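Side-chain contacts in lipase, class 3 (Penicillium roqueforti FM164, PDB 6L7N), which probably hydrolyses the ester bonds of lipids such as triacylglycerols, as a class 3 fungal lipase of the alpha/beta hydrolase clan: residues Tyr55-Ala60 / Asp123-Glu128; Leu80-Ser85 / Ala150-Leu155; Gly116-Val121 / Thr154-Asp159. All coordinates share one frame; numbering follows the deposited sequence.

Interaction 1: residues Tyr55-Ala60 / Asp123-Glu128; sequences YDFSNA and DDIIKE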
loop_
_atom_site.group_PDB
_atom_site.type_symbol
_atom_site.label_atom_id
_atom_site.label_comp_id
_atom_site.label_asym_id
_atom_site.label_seq_id
_atom_site.Cartn_x
_atom_site.Cartn_y
_atom_site.Cartn_z
ATOM N N TYR A 55 -1.547 2.203 -17.860
ATOM C CA TYR A 55 -0.103 2.258 -17.951
ATOM C C TYR A 55 0.437 1.224 -16.991
ATOM O O TYR A 55 -0.242 0.844 -16.043
ATOM C CB TYR A 55 0.456 3.638 -17.576
ATOM C CG TYR A 55 -0.006 4.781 -18.454
ATOM C CD1 TYR A 55 0.547 4.979 -19.714
ATOM C CD2 TYR A 55 -0.982 5.668 -18.021
ATOM C CE1 TYR A 55 0.146 6.020 -20.515
ATOM C CE2 TYR A 55 -1.404 6.715 -18.828
ATOM C CZ TYR A 55 -0.831 6.889 -20.069
ATOM O OH TYR A 55 -1.233 7.927 -20.886
ATOM N N ASP A 56 1.657 0.763 -17.237
ATOM C CA ASP A 56 2.293 -0.085 -16.241
ATOM C C ASP A 56 3.800 0.082 -16.305
ATOM O O ASP A 56 4.357 0.669 -17.239
ATOM C CB ASP A 56 1.910 -1.561 -16.391
ATOM C CG ASP A 56 1.956 -2.040 -17.810
ATOM O OD1 ASP A 56 2.868 -1.626 -18.571
ATOM O OD2 ASP A 56 1.058 -2.851 -18.152
ATOM N N PHE A 57 4.450 -0.452 -15.277
ATOM C CA PHE A 57 5.891 -0.330 -15.139
ATOM C C PHE A 57 6.410 -1.581 -14.445
ATOM O O PHE A 57 5.830 -2.035 -13.456
ATOM C CB PHE A 57 6.266 0.953 -14.384
ATOM C CG PHE A 57 5.436 1.223 -13.147
ATOM C CD1 PHE A 57 4.186 1.816 -13.243
ATOM C CD2 PHE A 57 5.934 0.924 -11.892
ATOM C CE1 PHE A 57 3.434 2.076 -12.110
ATOM C CE2 PHE A 57 5.192 1.185 -10.753
ATOM C CZ PHE A 57 3.937 1.762 -10.865
ATOM N N SER A 58 7.478 -2.157 -14.986
ATOM C CA SER A 58 7.906 -3.495 -14.609
ATOM C C SER A 58 9.150 -3.435 -13.739
ATOM O O SER A 58 9.947 -2.497 -13.832
ATOM C CB SER A 58 8.201 -4.349 -15.850
ATOM O OG SER A 58 8.650 -5.643 -15.489
ATOM N N ASN A 59 9.315 -4.452 -12.900
ATOM C CA ASN A 59 10.619 -4.619 -12.283
ATOM C C ASN A 59 11.597 -5.131 -13.336
ATOM O O ASN A 59 11.214 -5.616 -14.409
ATOM C CB ASN A 59 10.555 -5.537 -11.048
ATOM C CG ASN A 59 10.029 -6.954 -11.345
ATOM O OD1 ASN A 59 10.018 -7.815 -10.456
ATOM N ND2 ASN A 59 9.591 -7.194 -12.573
ATOM N N ALA A 60 12.875 -4.982 -13.033
ATOM C CA ALA A 60 13.899 -5.256 -14.023
ATOM C C ALA A 60 15.258 -5.297 -13.343
ATOM O O ALA A 60 15.343 -5.519 -12.132
ATOM C CB ALA A 60 13.874 -4.194 -15.125
ATOM N N ASP A 123 8.176 10.945 -12.139
ATOM C CA ASP A 123 7.939 11.899 -13.226
ATOM C C ASP A 123 6.951 11.343 -14.249
ATOM O O ASP A 123 5.947 11.991 -14.602
ATOM C CB ASP A 123 9.270 12.250 -13.888
ATOM C CG ASP A 123 10.210 12.984 -12.949
ATOM O OD1 ASP A 123 9.904 13.063 -11.746
ATOM O OD2 ASP A 123 11.277 13.449 -13.411
ATOM N N ASP A 124 7.216 10.128 -14.722
ATOM C CA ASP A 124 6.324 9.519 -15.704
ATOM C C ASP A 124 4.962 9.226 -15.098
ATOM O O ASP A 124 3.936 9.375 -15.776
ATOM C CB ASP A 124 6.928 8.236 -16.267
ATOM C CG ASP A 124 7.878 8.495 -17.426
ATOM O OD1 ASP A 124 8.054 9.670 -17.811
ATOM O OD2 ASP A 124 8.451 7.519 -17.942
ATOM N N ILE A 125 4.913 8.808 -13.827
ATOM C CA ILE A 125 3.603 8.503 -13.261
ATOM C C ILE A 125 2.765 9.768 -13.146
ATOM O O ILE A 125 1.552 9.741 -13.377
ATOM C CB ILE A 125 3.744 7.763 -11.915
ATOM C CG1 ILE A 125 4.097 6.298 -12.173
ATOM C CG2 ILE A 125 2.442 7.838 -11.114
ATOM C CD1 ILE A 125 4.515 5.517 -10.922
ATOM N N ILE A 126 3.393 10.901 -12.825
ATOM C CA ILE A 126 2.655 12.161 -12.741
ATOM C C ILE A 126 2.080 12.535 -14.106
ATOM O O ILE A 126 0.901 12.901 -14.225
ATOM C CB ILE A 126 3.557 13.273 -12.171
ATOM C CG1 ILE A 126 3.861 12.983 -10.698
ATOM C CG2 ILE A 126 2.897 14.630 -12.293
ATOM C CD1 ILE A 126 4.833 13.966 -10.050
ATOM N N LYS A 127 2.894 12.422 -15.161
ATOM C CA LYS A 127 2.384 12.768 -16.493
ATOM C C LYS A 127 1.258 11.817 -16.924
ATOM O O LYS A 127 0.213 12.250 -17.455
ATOM C CB LYS A 127 3.531 12.762 -17.504
ATOM C CG LYS A 127 4.639 13.789 -17.220
ATOM C CD LYS A 127 5.746 13.680 -18.262
ATOM C CE LYS A 127 6.960 14.520 -17.887
ATOM N NZ LYS A 127 8.166 14.058 -18.627
ATOM N N GLU A 128 1.438 10.519 -16.658
ATOM C CA GLU A 128 0.425 9.524 -17.007
ATOM C C GLU A 128 -0.873 9.769 -16.245
ATOM O O GLU A 128 -1.975 9.660 -16.803
ATOM C CB GLU A 128 0.955 8.119 -16.705
ATOM C CG GLU A 128 2.152 7.679 -17.545
ATOM C CD GLU A 128 2.784 6.365 -17.074
ATOM O OE1 GLU A 128 3.604 5.785 -17.830
ATOM O OE2 GLU A 128 2.468 5.911 -15.948
#
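Tyr55 and Glu128 meet face to face, an aromatic ring against a carboxylate and the aliphatic chain that carries it. Glu128 CG sits almost exactly above the ring of Tyr55, 3.6 Å from its centroid and 6° off the normal, a CH-pi contact over the centre of the face. On one side of that point Glu128 CB rests over Tyr55 CD2 at 3.4 Å; on the other the carboxylate continues across the ring toward the Tyr55 CB end, its plane within 5° of the ring plane. Because the glutamate chain runs extended beyond CG, its methylenes and its flat head are spread along the same face. Glu128 OE2 finishes 3.4 Å from Tyr55 CB, a van der Waals contact and not a polar one.

In the fold, Tyr55 and Phe57 lie on strand 52-57, an outermost strand of the central mixed sheet of an alpha/beta hydrolase, and helix 112-135 packs across that end of the sheet.

The second contact is purely apolar. Ile125 CD1 reaches Phe57 CE1 and CZ, 3.8 Å from CE1, and approaches the ring obliquely, off-centre, with the two side chains roughly at right angles. Phe57 CG is held between its backbone N and carbonyl carbon (chi1 45°), which turns the ring toward the helix. Ile125 also touches Leu80 and Phe82 of strand 77-83, two strands further into the sheet.

Interaction 2: residues Leu80-Ser85 / Ala150-Leu155; sequences LSFRGS and AAVATL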
loop_
_atom_site.group_PDB
_atom_site.type_symbol
_atom_site.label_atom_id
_atom_site.label_comp_id
_atom_site.label_asym_id
_atom_site.label_seq_id
_atom_site.Cartn_x
_atom_site.Cartn_y
_atom_site.Cartn_z
ATOM N N LEU A 80 -3.732 3.498 -8.849
ATOM C CA LEU A 80 -2.284 3.456 -8.951
ATOM C C LEU A 80 -1.823 2.405 -7.956
ATOM O O LEU A 80 -1.946 2.614 -6.747
ATOM C CB LEU A 80 -1.678 4.818 -8.621
ATOM C CG LEU A 80 -0.155 4.909 -8.508
ATOM C CD1 LEU A 80 0.532 4.312 -9.739
ATOM C CD2 LEU A 80 0.230 6.382 -8.294
ATOM N N SER A 81 -1.290 1.292 -8.455
ATOM C CA SER A 81 -0.938 0.150 -7.621
ATOM C C SER A 81 0.560 -0.102 -7.682
ATOM O O SER A 81 1.140 -0.138 -8.780
ATOM C CB SER A 81 -1.691 -1.099 -8.068
ATOM O OG SER A 81 -1.177 -2.248 -7.424
ATOM N N PHE A 82 1.168 -0.297 -6.503
ATOM C CA PHE A 82 2.601 -0.543 -6.365
ATOM C C PHE A 82 2.879 -1.906 -5.746
ATOM O O PHE A 82 2.296 -2.256 -4.710
ATOM C CB PHE A 82 3.273 0.511 -5.469
ATOM C CG PHE A 82 3.305 1.884 -6.048
ATOM C CD1 PHE A 82 4.286 2.251 -6.953
ATOM C CD2 PHE A 82 2.368 2.826 -5.662
ATOM C CE1 PHE A 82 4.316 3.534 -7.475
ATOM C CE2 PHE A 82 2.397 4.096 -6.170
ATOM C CZ PHE A 82 3.373 4.457 -7.087
ATOM N N ARG A 83 3.796 -2.648 -6.360
ATOM C CA ARG A 83 4.435 -3.814 -5.768
ATOM C C ARG A 83 5.907 -3.484 -5.556
ATOM O O ARG A 83 6.584 -3.012 -6.479
ATOM C CB ARG A 83 4.285 -5.048 -6.673
ATOM C CG ARG A 83 4.688 -6.362 -6.024
ATOM C CD ARG A 83 5.542 -7.238 -6.961
ATOM N NE ARG A 83 6.906 -6.729 -7.074
ATOM C CZ ARG A 83 7.732 -6.990 -8.079
ATOM N NH1 ARG A 83 8.957 -6.467 -8.090
ATOM N NH2 ARG A 83 7.351 -7.790 -9.064
ATOM N N GLY A 84 6.396 -3.710 -4.342
ATOM C CA GLY A 84 7.800 -3.539 -4.038
ATOM C C GLY A 84 8.564 -4.835 -4.205
ATOM O O GLY A 84 8.068 -5.827 -4.742
ATOM N N SER A 85 9.801 -4.828 -3.712
ATOM C CA SER A 85 10.590 -6.045 -3.747
ATOM C C SER A 85 9.866 -7.155 -2.999
ATOM O O SER A 85 9.336 -6.941 -1.908
ATOM C CB SER A 85 11.960 -5.809 -3.125
ATOM O OG SER A 85 12.606 -7.051 -2.918
ATOM N N ALA A 150 3.258 -1.184 -0.335
ATOM C CA ALA A 150 2.432 -0.263 0.436
ATOM C C ALA A 150 3.254 0.924 0.934
ATOM O O ALA A 150 2.771 2.065 0.947
ATOM C CB ALA A 150 1.771 -1.001 1.597
ATOM N N ALA A 151 4.504 0.683 1.334
ATOM C CA ALA A 151 5.327 1.803 1.767
ATOM C C ALA A 151 5.501 2.794 0.627
ATOM O O ALA A 151 5.252 3.993 0.792
ATOM C CB ALA A 151 6.677 1.307 2.298
ATOM N N VAL A 152 5.796 2.291 -0.578
ATOM C CA VAL A 152 5.943 3.202 -1.708
ATOM C C VAL A 152 4.619 3.902 -1.975
ATOM O O VAL A 152 4.568 5.122 -2.208
ATOM C CB VAL A 152 6.447 2.440 -2.947
ATOM C CG1 VAL A 152 6.436 3.336 -4.171
ATOM C CG2 VAL A 152 7.863 1.859 -2.704
ATOM N N ALA A 153 3.518 3.149 -1.865
ATOM C CA ALA A 153 2.210 3.734 -2.110
ATOM C C ALA A 153 1.975 4.901 -1.169
ATOM O O ALA A 153 1.557 5.987 -1.598
ATOM C CB ALA A 153 1.124 2.668 -1.938
ATOM N N THR A 154 2.327 4.720 0.103
ATOM C CA THR A 154 2.108 5.783 1.075
ATOM C C THR A 154 2.834 7.054 0.652
ATOM O O THR A 154 2.223 8.128 0.530
ATOM C CB THR A 154 2.561 5.303 2.453
ATOM O OG1 THR A 154 1.794 4.144 2.828
ATOM C CG2 THR A 154 2.375 6.396 3.483
ATOM N N LEU A 155 4.119 6.933 0.307
ATOM C CA LEU A 155 4.855 8.151 -0.015
ATOM C C LEU A 155 4.346 8.725 -1.318
ATOM O O LEU A 155 4.188 9.948 -1.445
ATOM C CB LEU A 155 6.362 7.890 -0.082
ATOM C CG LEU A 155 6.948 7.507 1.282
ATOM C CD1 LEU A 155 8.320 6.891 1.136
ATOM C CD2 LEU A 155 7.025 8.758 2.169
#
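The ring of Phe82 carries Val152 CG1 over one face, 3.7 Å above the plane and displaced toward the rim, while Ala153 comes in obliquely beside the CD2 corner. This is a strand-to-helix contact of the alpha/beta hydrolase core: Phe82 belongs to strand 77-83 of the central sheet, and Val152 and Ala153 to helix 148-161, which follows a Gly-X-Ser-X-Gly sequence consistent with a nucleophile elbow. The phenyl group also touches residues of that presumed elbow.

The valine contact is a CH-pi interaction, with Val152 CG1 3.9 Å from the Phe82 centroid and 20° off the normal. With this methyl anti to the backbone N (chi1 173°), the valine offers a single branch to the ring, closest to Phe82 CD1, and the two side chains cross at about a right angle. Alanine at 153 lets the helix come close: its backbone CA lies 3.7 Å from Phe82 CD2, as near to the ring as any side-chain atom here, and its CB touches the same carbon. The Ala153 side chain also touches Leu170 on strand 169-173, so the helix spans strands on both sides of strand 140-146.

Within the helix, Ala150 O accepts two bonds from Thr154, from opposite faces of its carbonyl plane: the backbone N at 2.8 Å and Thr154 OG1 at 3.0 Å.

Interaction 3: residues Gly116-Val121 / Thr154-Asp159; sequences GSWVLV and TLAVAD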
loop_
_atom_site.group_PDB
_atom_site.type_symbol
_atom_site.label_atom_id
_atom_site.label_comp_id
_atom_site.label_asym_id
_atom_site.label_seq_id
_atom_site.Cartn_x
_atom_site.Cartn_y
_atom_site.Cartn_z
ATOM N N GLY A 116 13.262 6.692 -2.492
ATOM C CA GLY A 116 14.005 6.507 -3.728
ATOM C C GLY A 116 13.227 5.718 -4.761
ATOM O O GLY A 116 13.260 6.034 -5.958
ATOM N N SER A 117 12.509 4.677 -4.313
ATOM C CA SER A 117 11.717 3.897 -5.260
ATOM C C SER A 117 10.605 4.748 -5.874
ATOM O O SER A 117 10.291 4.608 -7.061
ATOM C CB SER A 117 11.142 2.655 -4.576
ATOM O OG SER A 117 12.184 1.845 -4.051
ATOM N N TRP A 118 10.001 5.638 -5.080
ATOM C CA TRP A 118 8.985 6.530 -5.647
ATOM C C TRP A 118 9.602 7.567 -6.592
ATOM O O TRP A 118 9.062 7.815 -7.679
ATOM C CB TRP A 118 8.176 7.217 -4.538
ATOM C CG TRP A 118 7.334 8.390 -4.997
ATOM C CD1 TRP A 118 7.371 9.668 -4.505
ATOM C CD2 TRP A 118 6.323 8.393 -6.031
ATOM N NE1 TRP A 118 6.455 10.464 -5.172
ATOM C CE2 TRP A 118 5.801 9.705 -6.106
ATOM C CE3 TRP A 118 5.810 7.417 -6.891
ATOM C CZ2 TRP A 118 4.800 10.063 -7.018
ATOM C CZ3 TRP A 118 4.825 7.776 -7.786
ATOM C CH2 TRP A 118 4.326 9.082 -7.840
ATOM N N VAL A 119 10.717 8.193 -6.200
ATOM C CA VAL A 119 11.270 9.246 -7.053
ATOM C C VAL A 119 11.704 8.662 -8.388
ATOM O O VAL A 119 11.651 9.352 -9.414
ATOM C CB VAL A 119 12.436 10.001 -6.383
ATOM C CG1 VAL A 119 11.938 10.915 -5.286
ATOM C CG2 VAL A 119 13.459 9.052 -5.872
ATOM N N LEU A 120 12.098 7.379 -8.408
ATOM C CA LEU A 120 12.534 6.751 -9.657
ATOM C C LEU A 120 11.426 6.700 -10.708
ATOM O O LEU A 120 11.706 6.810 -11.912
ATOM C CB LEU A 120 13.048 5.340 -9.368
ATOM C CG LEU A 120 13.877 4.692 -10.474
ATOM C CD1 LEU A 120 15.236 5.366 -10.557
ATOM C CD2 LEU A 120 14.014 3.195 -10.242
ATOM N N VAL A 121 10.172 6.523 -10.288
ATOM C CA VAL A 121 9.043 6.375 -11.215
ATOM C C VAL A 121 8.155 7.617 -11.268
ATOM O O VAL A 121 7.266 7.703 -12.148
ATOM C CB VAL A 121 8.190 5.136 -10.866
ATOM C CG1 VAL A 121 8.934 3.870 -11.199
ATOM C CG2 VAL A 121 7.783 5.147 -9.392
ATOM N N THR A 154 2.327 4.720 0.103
ATOM C CA THR A 154 2.108 5.783 1.075
ATOM C C THR A 154 2.834 7.054 0.652
ATOM O O THR A 154 2.223 8.128 0.530
ATOM C CB THR A 154 2.561 5.303 2.453
ATOM O OG1 THR A 154 1.794 4.144 2.828
ATOM C CG2 THR A 154 2.375 6.396 3.483
ATOM N N LEU A 155 4.119 6.933 0.307
ATOM C CA LEU A 155 4.855 8.151 -0.015
ATOM C C LEU A 155 4.346 8.725 -1.318
ATOM O O LEU A 155 4.188 9.948 -1.445
ATOM C CB LEU A 155 6.362 7.890 -0.082
ATOM C CG LEU A 155 6.948 7.507 1.282
ATOM C CD1 LEU A 155 8.320 6.891 1.136
ATOM C CD2 LEU A 155 7.025 8.758 2.169
ATOM N N ALA A 156 3.968 7.851 -2.254
ATOM C CA ALA A 156 3.445 8.358 -3.510
ATOM C C ALA A 156 2.176 9.154 -3.256
ATOM O O ALA A 156 2.048 10.302 -3.716
ATOM C CB ALA A 156 3.195 7.208 -4.489
ATOM N N VAL A 157 1.265 8.597 -2.444
ATOM C CA VAL A 157 0.027 9.318 -2.166
ATOM C C VAL A 157 0.355 10.672 -1.583
ATOM O O VAL A 157 -0.147 11.707 -2.040
ATOM C CB VAL A 157 -0.877 8.546 -1.196
ATOM C CG1 VAL A 157 -2.212 9.246 -1.101
ATOM C CG2 VAL A 157 -1.089 7.207 -1.638
ATOM N N ALA A 158 1.225 10.686 -0.571
ATOM C CA ALA A 158 1.428 11.939 0.144
ATOM C C ALA A 158 1.970 12.982 -0.814
ATOM O O ALA A 158 1.501 14.130 -0.845
ATOM C CB ALA A 158 2.377 11.722 1.329
ATOM N N ASP A 159 2.876 12.547 -1.691
ATOM C CA ASP A 159 3.505 13.460 -2.630
ATOM C C ASP A 159 2.484 13.941 -3.642
ATOM O O ASP A 159 2.365 15.146 -3.902
ATOM C CB ASP A 159 4.664 12.744 -3.313
ATOM C CG ASP A 159 5.521 13.667 -4.147
ATOM O OD1 ASP A 159 5.462 14.908 -3.984
ATOM O OD2 ASP A 159 6.271 13.124 -4.971
#
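Trp118 spreads its indole over helix 148-161, meeting in turn Leu155, Ala156 and Asp159. The two segments are helices on the same side of the central sheet of an alpha/beta hydrolase, and their short axes pass 9.6 Å apart at a crossing angle of -57°. Leu155 contributes mainly backbone, its carbonyl carbon lying over one face of the indole, while its side chain turns to Phe114 and Trp115 of helix 112-135.

One residue on, Ala156 supplies the apolar contact. Its CB sits over the six-membered ring, 3.6 Å from that ring's centroid and 13° off the normal, a CH-pi contact made possible by a side chain short enough to let the indole lie close to the helix.

A turn further along, Asp159 holds the pyrrole end. Its CG lies anti to the backbone N, and the carboxylate stands nearly perpendicular to the indole, meeting it at the edge. The bond is short and nearly straight: Trp118 NE1 donates in its ring plane to the anti lone pair of Asp159 OD2, 2.7 Å away, with an N-H...O angle of 168°. A phenylalanine in place of Trp118 has no side-chain N-H to offer and would probably leave Asp159 OD2 with one partner fewer and a gap over Ala156. Salt bridges would probably balance the buried charge of this acid, Asp159 OD1 pairing with Lys163 NZ and OD2 with Arg122 NH1.

In the fold
From the N terminus, the chain enters interaction 1 on edge strand 52-57; 62 residues lie between this segment and 123-128 of helix 112-135, which closes that loop. Strand 77-83 has meanwhile opened interaction 2, which helix 148-161 closes, and residues 116-121 have opened interaction 3, so interaction 1 crosses both. Interaction 3 opens inside the span of interaction 2, and both close on the same stretch of helix 148-161. Their apolar side chains touch one another: Phe57 CZ lies 3.8 Å from Phe82 CE1, Phe82 CE2 packs on Ala156 CB, and Ile125 CD1 on Trp118 CZ3. Together they tie two helices to one side of the central sheet.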